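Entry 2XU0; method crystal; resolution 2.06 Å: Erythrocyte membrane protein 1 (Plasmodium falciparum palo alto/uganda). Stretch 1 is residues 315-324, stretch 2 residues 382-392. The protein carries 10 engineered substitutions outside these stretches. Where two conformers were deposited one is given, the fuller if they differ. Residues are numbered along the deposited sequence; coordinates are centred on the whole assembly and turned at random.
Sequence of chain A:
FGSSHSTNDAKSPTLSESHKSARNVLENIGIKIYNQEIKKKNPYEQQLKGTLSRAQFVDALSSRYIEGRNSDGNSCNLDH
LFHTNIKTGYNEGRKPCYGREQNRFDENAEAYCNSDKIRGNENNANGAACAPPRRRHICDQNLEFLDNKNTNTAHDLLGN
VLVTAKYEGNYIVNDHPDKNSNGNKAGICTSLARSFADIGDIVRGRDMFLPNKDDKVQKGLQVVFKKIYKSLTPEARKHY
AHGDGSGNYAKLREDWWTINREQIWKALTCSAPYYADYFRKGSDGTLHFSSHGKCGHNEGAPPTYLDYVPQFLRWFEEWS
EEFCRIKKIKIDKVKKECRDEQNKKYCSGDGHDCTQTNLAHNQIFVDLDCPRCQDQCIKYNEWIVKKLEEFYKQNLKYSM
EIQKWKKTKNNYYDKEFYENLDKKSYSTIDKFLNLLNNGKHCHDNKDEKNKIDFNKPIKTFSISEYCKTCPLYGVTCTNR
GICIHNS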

# COMPACT_ATOMS: atom_id res chain seq x y z
N TRP A 315 -0.26 -2.19 4.71
CA TRP A 315 -0.71 -0.80 4.68
C TRP A 315 0.32 0.19 5.15
O TRP A 315 0.40 1.27 4.59
CB TRP A 315 -2.01 -0.62 5.48
CG TRP A 315 -3.24 -1.28 4.89
CD1 TRP A 315 -3.37 -1.85 3.66
CD2 TRP A 315 -4.56 -1.22 5.46
NE1 TRP A 315 -4.69 -2.25 3.47
CE2 TRP A 315 -5.44 -1.84 4.54
CE3 TRP A 315 -5.08 -0.70 6.66
CZ2 TRP A 315 -6.82 -2.01 4.82
CZ3 TRP A 315 -6.44 -0.90 6.95
CH2 TRP A 315 -7.28 -1.55 6.04
N PHE A 316 1.12 -0.18 6.17
CA PHE A 316 2.15 0.67 6.71
C PHE A 316 3.29 0.77 5.67
O PHE A 316 3.87 1.84 5.50
CB PHE A 316 2.64 0.08 8.07
CG PHE A 316 3.47 0.95 8.99
CD1 PHE A 316 3.71 2.30 8.69
CD2 PHE A 316 4.04 0.42 10.15
CE1 PHE A 316 4.48 3.10 9.55
CE2 PHE A 316 4.84 1.21 10.98
CZ PHE A 316 5.03 2.55 10.69
N GLU A 317 3.60 -0.33 4.96
CA GLU A 317 4.65 -0.32 3.92
C GLU A 317 4.18 0.58 2.75
O GLU A 317 4.96 1.37 2.24
CB GLU A 317 4.95 -1.77 3.43
CG GLU A 317 6.03 -1.86 2.36
CD GLU A 317 5.60 -1.60 0.93
OE1 GLU A 317 4.39 -1.69 0.62
OE2 GLU A 317 6.48 -1.25 0.11
N GLU A 318 2.91 0.50 2.37
CA GLU A 318 2.39 1.38 1.30
C GLU A 318 2.31 2.83 1.80
O GLU A 318 2.56 3.77 1.04
CB GLU A 318 1.01 0.90 0.88
CG GLU A 318 0.42 1.66 -0.30
CD GLU A 318 -0.89 1.07 -0.76
OE1 GLU A 318 -1.33 0.06 -0.15
OE2 GLU A 318 -1.45 1.57 -1.76
N TRP A 319 2.00 3.02 3.10
CA TRP A 319 1.94 4.36 3.68
C TRP A 319 3.28 5.03 3.50
O TRP A 319 3.35 6.18 3.05
CB TRP A 319 1.52 4.32 5.16
CG TRP A 319 1.50 5.69 5.80
CD1 TRP A 319 0.43 6.53 5.89
CD2 TRP A 319 2.63 6.41 6.33
NE1 TRP A 319 0.81 7.72 6.46
CE2 TRP A 319 2.15 7.67 6.75
CE3 TRP A 319 3.97 6.08 6.56
CZ2 TRP A 319 2.98 8.61 7.37
CZ3 TRP A 319 4.81 7.04 7.11
CH2 TRP A 319 4.31 8.30 7.49
N SER A 320 4.35 4.34 3.90
CA SER A 320 5.71 4.88 3.86
C SER A 320 6.23 5.17 2.44
O SER A 320 6.86 6.21 2.22
CB SER A 320 6.67 4.01 4.67
OG SER A 320 6.85 2.75 4.07
N GLU A 321 5.95 4.26 1.50
CA GLU A 321 6.34 4.41 0.09
C GLU A 321 5.64 5.59 -0.57
O GLU A 321 6.29 6.40 -1.26
CB GLU A 321 6.09 3.11 -0.70
CG GLU A 321 7.16 2.05 -0.45
CD GLU A 321 8.51 2.46 -1.01
OE1 GLU A 321 8.68 2.42 -2.25
OE2 GLU A 321 9.34 2.96 -0.22
N GLU A 322 4.34 5.71 -0.34
CA GLU A 322 3.50 6.79 -0.86
C GLU A 322 3.82 8.10 -0.20
O GLU A 322 3.74 9.12 -0.87
CB GLU A 322 2.00 6.46 -0.72
CG GLU A 322 1.58 5.39 -1.71
CD GLU A 322 1.60 5.85 -3.16
OE1 GLU A 322 0.63 6.53 -3.57
OE2 GLU A 322 2.61 5.59 -3.85
N PHE A 323 4.22 8.09 1.10
CA PHE A 323 4.64 9.29 1.83
C PHE A 323 5.92 9.82 1.15
O PHE A 323 5.99 11.01 0.83
CB PHE A 323 4.92 8.99 3.35
CG PHE A 323 5.78 10.03 4.04
CD1 PHE A 323 5.29 11.32 4.29
CD2 PHE A 323 7.11 9.77 4.35
CE1 PHE A 323 6.11 12.31 4.85
CE2 PHE A 323 7.93 10.76 4.93
CZ PHE A 323 7.42 12.02 5.16
N CYS A 324 6.93 8.95 0.97
CA CYS A 324 8.22 9.33 0.36
C CYS A 324 8.04 9.80 -1.09
O CYS A 324 8.69 10.77 -1.51
CB CYS A 324 9.20 8.17 0.44
SG CYS A 324 9.75 7.77 2.12
N GLU A 382 1.57 21.77 6.85
CA GLU A 382 0.33 21.15 7.35
C GLU A 382 0.27 19.66 6.95
O GLU A 382 -0.08 18.81 7.78
CB GLU A 382 -0.97 21.90 6.99
CG GLU A 382 -1.46 21.90 5.55
CD GLU A 382 -2.83 22.54 5.38
OE1 GLU A 382 -3.19 22.87 4.23
OE2 GLU A 382 -3.54 22.71 6.40
N TRP A 383 0.66 19.36 5.68
CA TRP A 383 0.71 17.98 5.19
C TRP A 383 1.69 17.16 6.01
O TRP A 383 1.32 16.08 6.44
CB TRP A 383 1.07 17.93 3.70
CG TRP A 383 1.18 16.54 3.16
CD1 TRP A 383 0.16 15.72 2.76
CD2 TRP A 383 2.39 15.82 2.90
NE1 TRP A 383 0.66 14.53 2.30
CE2 TRP A 383 2.03 14.58 2.35
CE3 TRP A 383 3.75 16.14 3.03
CZ2 TRP A 383 2.99 13.61 2.00
CZ3 TRP A 383 4.70 15.20 2.65
CH2 TRP A 383 4.31 13.95 2.15
N ILE A 384 2.91 17.69 6.26
CA ILE A 384 3.97 16.99 7.00
C ILE A 384 3.54 16.70 8.43
O ILE A 384 3.89 15.65 8.98
CB ILE A 384 5.32 17.78 6.90
CG1 ILE A 384 6.09 17.42 5.64
CG2 ILE A 384 6.22 17.67 8.17
CD1 ILE A 384 6.78 15.95 5.55
N VAL A 385 2.78 17.64 9.03
CA VAL A 385 2.27 17.51 10.39
C VAL A 385 1.24 16.40 10.48
O VAL A 385 1.26 15.62 11.43
CB VAL A 385 1.79 18.87 10.95
CG1 VAL A 385 0.78 18.71 12.08
CG2 VAL A 385 3.00 19.71 11.39
N LYS A 386 0.39 16.29 9.45
CA LYS A 386 -0.62 15.24 9.36
C LYS A 386 0.06 13.85 9.15
O LYS A 386 -0.43 12.85 9.68
CB LYS A 386 -1.55 15.54 8.18
CG LYS A 386 -2.70 14.58 8.00
CD LYS A 386 -3.55 14.95 6.77
CE LYS A 386 -4.40 13.80 6.27
NZ LYS A 386 -5.53 13.47 7.20
N LYS A 387 1.15 13.80 8.33
CA LYS A 387 1.87 12.55 8.00
C LYS A 387 2.62 12.07 9.24
O LYS A 387 2.57 10.89 9.57
CB LYS A 387 2.80 12.77 6.81
CG LYS A 387 2.05 12.88 5.48
CD LYS A 387 1.54 11.51 5.05
CE LYS A 387 0.31 11.55 4.21
NZ LYS A 387 -0.21 10.18 4.02
N LEU A 388 3.19 13.01 10.01
CA LEU A 388 3.86 12.68 11.26
C LEU A 388 2.88 11.98 12.19
O LEU A 388 3.29 11.02 12.84
CB LEU A 388 4.46 13.93 11.94
CG LEU A 388 5.16 13.72 13.33
CD1 LEU A 388 6.32 12.69 13.24
CD2 LEU A 388 5.66 15.03 13.92
N GLU A 389 1.63 12.49 12.32
CA GLU A 389 0.65 11.90 13.22
C GLU A 389 0.29 10.48 12.77
O GLU A 389 0.31 9.56 13.58
CB GLU A 389 -0.59 12.79 13.41
CG GLU A 389 -1.69 12.14 14.23
CD GLU A 389 -2.78 13.12 14.61
OE1 GLU A 389 -3.89 13.02 14.05
OE2 GLU A 389 -2.51 14.03 15.44
N GLU A 390 0.00 10.31 11.48
CA GLU A 390 -0.26 9.02 10.85
C GLU A 390 0.86 8.05 11.15
O GLU A 390 0.60 6.87 11.39
CB GLU A 390 -0.42 9.20 9.34
CG GLU A 390 -1.73 9.89 8.96
CD GLU A 390 -1.91 10.13 7.47
OE1 GLU A 390 -1.03 9.72 6.69
OE2 GLU A 390 -2.88 10.83 7.11
N PHE A 391 2.11 8.53 11.08
CA PHE A 391 3.32 7.78 11.35
C PHE A 391 3.36 7.27 12.80
O PHE A 391 3.55 6.07 13.02
CB PHE A 391 4.59 8.63 11.04
CG PHE A 391 5.83 7.93 11.54
CD1 PHE A 391 6.34 6.83 10.85
CD2 PHE A 391 6.40 8.27 12.75
CE1 PHE A 391 7.43 6.11 11.35
CE2 PHE A 391 7.49 7.55 13.26
CZ PHE A 391 7.99 6.48 12.55
N TYR A 392 3.15 8.16 13.80
CA TYR A 392 3.17 7.74 15.21
C TYR A 392 2.06 6.74 15.51
O TYR A 392 2.29 5.79 16.26
CB TYR A 392 3.03 8.94 16.18
CG TYR A 392 4.24 9.85 16.28
CD1 TYR A 392 5.52 9.33 16.44
CD2 TYR A 392 4.08 11.24 16.41
CE1 TYR A 392 6.62 10.16 16.67
CE2 TYR A 392 5.18 12.08 16.59
CZ TYR A 392 6.44 11.54 16.71
OH TYR A 392 7.52 12.37 16.84
O HOH W 1 1.21 8.10 2.77

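One carboxylate oxygen of buried Glu390, OE1, takes a hydrogen bond from the indole of Trp319 on the facing helix (NE1 to OE1 2.7 Å, N-H...O angle 168°) and also a salt bridge from its own helix, from Lys387 one turn back (NZ to OE1 2.8 Å). The nearly straight indole bond lies at the ring edge, near the ring plane, where the N-H points. Lys387 extends the network: its NZ donates to water 1 at 2.8 Å, and that water donates to the backbone O of Trp319 at 2.9 Å. Trp319 is thus held at both its ring nitrogen and its main-chain carbonyl, directly in the first case and through water in the second. A long salt bridge, Lys386 NZ to Glu390 OE2 at 3.7 Å, adds a second lysine to the carboxylate.

The two helices run roughly antiparallel (159°), and their axes come no closer than 11.4 Å, a wide spacing that large side chains fill. Trp319, whose CA-to-CB bond points toward the other helix, has the largest covered area; its CZ2 lies 3.2 Å from the backbone O of Lys387, and its CH2 packs 3.6 Å from CB of Phe391. Phe316 starts sideways but its end comes nearer, bringing CZ to 4.3 Å from CE1 of Phe391, a looser apolar contact.

One turn along the helix from Trp319, Phe323 makes a further set of apolar contacts. Its CD1 lies 3.5 Å from CH2 of Trp383 and 3.8 Å from CG of Lys387, while its CE1 meets CD1 of Ile384 at 3.8 Å, at the edge of the phenyl ring. The Phe323 ring and the six-membered ring of Trp383 are near parallel (16°), but with centroids 5.5 Å apart they are slid so far that they barely overlap. Lys387 therefore serves both regions, its aliphatic CG beside Phe323 and its NZ in the polar network.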